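Local coordinates for protein tyrosine aminotransferase (Leishmania infantum, PDB 4IX8) that probably transfers the amino group of tyrosine to 2-oxoglutarate, using pyridoxal 5'-phosphate as cofactor, at residues 361-365 with 377-383. Residues are numbered along the deposited sequence; the frame is centred on the assembly and turned at random.
Sequences DIGIS and LKLNLSY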
loop_
_atom_site.group_PDB
_atom_site.type_symbol
_atom_site.label_atom_id
_atom_site.label_comp_id
_atom_site.label_asym_id
_atom_site.label_seq_id
_atom_site.Cartn_x
_atom_site.Cartn_y
_atom_site.Cartn_z
ATOM N N ASP A 361 26.001 -25.853 -26.927
ATOM C CA ASP A 361 26.260 -26.734 -25.801
ATOM C C ASP A 361 26.939 -25.973 -24.659
ATOM O O ASP A 361 28.126 -26.156 -24.402
ATOM C CB ASP A 361 27.109 -27.911 -26.282
ATOM C CG ASP A 361 27.306 -28.956 -25.224
ATOM O OD1 ASP A 361 26.337 -29.312 -24.539
ATOM O OD2 ASP A 361 28.441 -29.436 -25.080
ATOM N N ILE A 362 26.178 -25.122 -23.977
ATOM C CA ILE A 362 26.759 -24.157 -23.036
ATOM C C ILE A 362 26.240 -24.313 -21.617
ATOM O O ILE A 362 26.526 -23.476 -20.755
ATOM C CB ILE A 362 26.495 -22.699 -23.492
ATOM C CG1 ILE A 362 25.056 -22.554 -23.949
ATOM C CG2 ILE A 362 27.423 -22.322 -24.648
ATOM C CD1 ILE A 362 24.548 -21.145 -23.996
ATOM N N GLY A 363 25.458 -25.362 -21.370
ATOM C CA GLY A 363 25.098 -25.735 -20.013
ATOM C C GLY A 363 23.858 -25.049 -19.484
ATOM O O GLY A 363 23.652 -24.985 -18.263
ATOM N N ILE A 364 23.031 -24.550 -20.406
ATOM C CA ILE A 364 21.765 -23.882 -20.090
ATOM C C ILE A 364 20.588 -24.690 -20.626
ATOM O O ILE A 364 20.495 -24.950 -21.819
ATOM C CB ILE A 364 21.709 -22.449 -20.660
ATOM C CG1 ILE A 364 22.669 -21.562 -19.888
ATOM C CG2 ILE A 364 20.290 -21.845 -20.543
ATOM C CD1 ILE A 364 22.911 -20.244 -20.515
ATOM N N SER A 365 19.732 -25.136 -19.721
ATOM C CA SER A 365 18.490 -25.801 -20.077
ATOM C C SER A 365 17.308 -24.908 -19.667
ATOM O O SER A 365 17.442 -24.063 -18.786
ATOM C CB SER A 365 18.430 -27.157 -19.369
ATOM O OG SER A 365 17.208 -27.795 -19.613
ATOM N N LEU A 377 16.327 -20.117 -16.368
ATOM C CA LEU A 377 17.436 -20.770 -17.048
ATOM C C LEU A 377 18.105 -21.666 -16.047
ATOM O O LEU A 377 18.520 -21.189 -14.997
ATOM C CB LEU A 377 18.425 -19.752 -17.571
ATOM C CG LEU A 377 17.750 -18.671 -18.405
ATOM C CD1 LEU A 377 18.802 -17.653 -18.794
ATOM C CD2 LEU A 377 17.060 -19.288 -19.674
ATOM N N LYS A 378 18.202 -22.952 -16.356
ATOM C CA LYS A 378 18.827 -23.876 -15.430
ATOM C C LYS A 378 20.292 -24.044 -15.764
ATOM O O LYS A 378 20.639 -24.273 -16.925
ATOM C CB LYS A 378 18.133 -25.215 -15.458
ATOM C CG LYS A 378 18.716 -26.177 -14.477
ATOM C CD LYS A 378 17.869 -27.447 -14.455
ATOM C CE LYS A 378 18.635 -28.647 -13.878
ATOM N NZ LYS A 378 19.309 -28.281 -12.593
ATOM N N LEU A 379 21.154 -23.927 -14.756
ATOM C CA LEU A 379 22.595 -24.007 -14.977
ATOM C C LEU A 379 23.180 -25.376 -14.735
ATOM O O LEU A 379 23.030 -25.914 -13.644
ATOM C CB LEU A 379 23.318 -23.014 -14.078
ATOM C CG LEU A 379 22.884 -21.558 -14.255
ATOM C CD1 LEU A 379 23.634 -20.718 -13.248
ATOM C CD2 LEU A 379 23.170 -21.122 -15.701
ATOM N N ASN A 380 23.849 -25.951 -15.740
ATOM C CA ASN A 380 24.673 -27.133 -15.485
ATOM C C ASN A 380 26.050 -26.676 -15.017
ATOM O O ASN A 380 26.919 -26.346 -15.823
ATOM C CB ASN A 380 24.805 -28.027 -16.723
ATOM C CG ASN A 380 25.291 -29.448 -16.376
ATOM O OD1 ASN A 380 25.956 -29.660 -15.353
ATOM N ND2 ASN A 380 24.930 -30.421 -17.213
ATOM N N LEU A 381 26.245 -26.671 -13.710
ATOM C CA LEU A 381 27.433 -26.101 -13.090
ATOM C C LEU A 381 28.679 -26.904 -13.380
ATOM O O LEU A 381 29.803 -26.394 -13.292
ATOM C CB LEU A 381 27.211 -26.016 -11.590
ATOM C CG LEU A 381 25.983 -25.169 -11.284
ATOM C CD1 LEU A 381 25.463 -25.433 -9.857
ATOM C CD2 LEU A 381 26.348 -23.713 -11.485
ATOM N N SER A 382 28.461 -28.164 -13.736
ATOM C CA SER A 382 29.558 -29.062 -14.070
ATOM C C SER A 382 30.147 -28.735 -15.439
ATOM O O SER A 382 31.077 -29.399 -15.871
ATOM C CB SER A 382 29.086 -30.522 -14.051
ATOM O OG SER A 382 28.439 -30.857 -15.260
ATOM N N TYR A 383 29.602 -27.736 -16.135
ATOM C CA TYR A 383 30.146 -27.324 -17.443
ATOM C C TYR A 383 31.239 -26.284 -17.300
ATOM O O TYR A 383 31.966 -26.034 -18.236
ATOM C CB TYR A 383 29.045 -26.743 -18.348
ATOM C CG TYR A 383 28.454 -27.723 -19.339
ATOM C CD1 TYR A 383 27.889 -28.913 -18.918
ATOM C CD2 TYR A 383 28.448 -27.449 -20.695
ATOM C CE1 TYR A 383 27.344 -29.812 -19.824
ATOM C CE2 TYR A 383 27.910 -28.353 -21.615
ATOM C CZ TYR A 383 27.361 -29.532 -21.172
ATOM O OH TYR A 383 26.824 -30.418 -22.084
#
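Tyr383 lies alongside 361-363 and donates a hydrogen bond from its OH to Asp361 OD1 at 2.7 Å. The carboxylate is met on its syn side, and its plane stands 79° from that of the ring. Asp361 sets CG anti to its own N (chi1 -174°), which brings OD1 to the phenol end. Gly363 CA lies over one face of the same ring, 4.0 Å from the centroid, a CH-pi contact set off toward the rim. The positive phi of Gly363, 88°, is one that glycine adopts readily. Gly363 O accepts a nearly straight hydrogen bond from Asn380 N at 2.7 Å. Beyond it runs the antiparallel hairpin of strands 364-365 and 374-379, at one edge of the small C-terminal domain sheet of this class I aminotransferase. Ser365 and Lys378 form a hydrogen-bonded pair, their side chains on one face of the sheet. On the other face, with Leu379, Ile364 rests CG2 on Leu377 CB (4.1 Å) and CG1 near Leu379 CD2 (4.2 Å), while Ile435 and Cys439 of helix 425-442 pack against it. Asn380, just before the 3-10 turn 381-383, accepts Ser382 OG on OD1 at 2.8 Å, from above the amide plane.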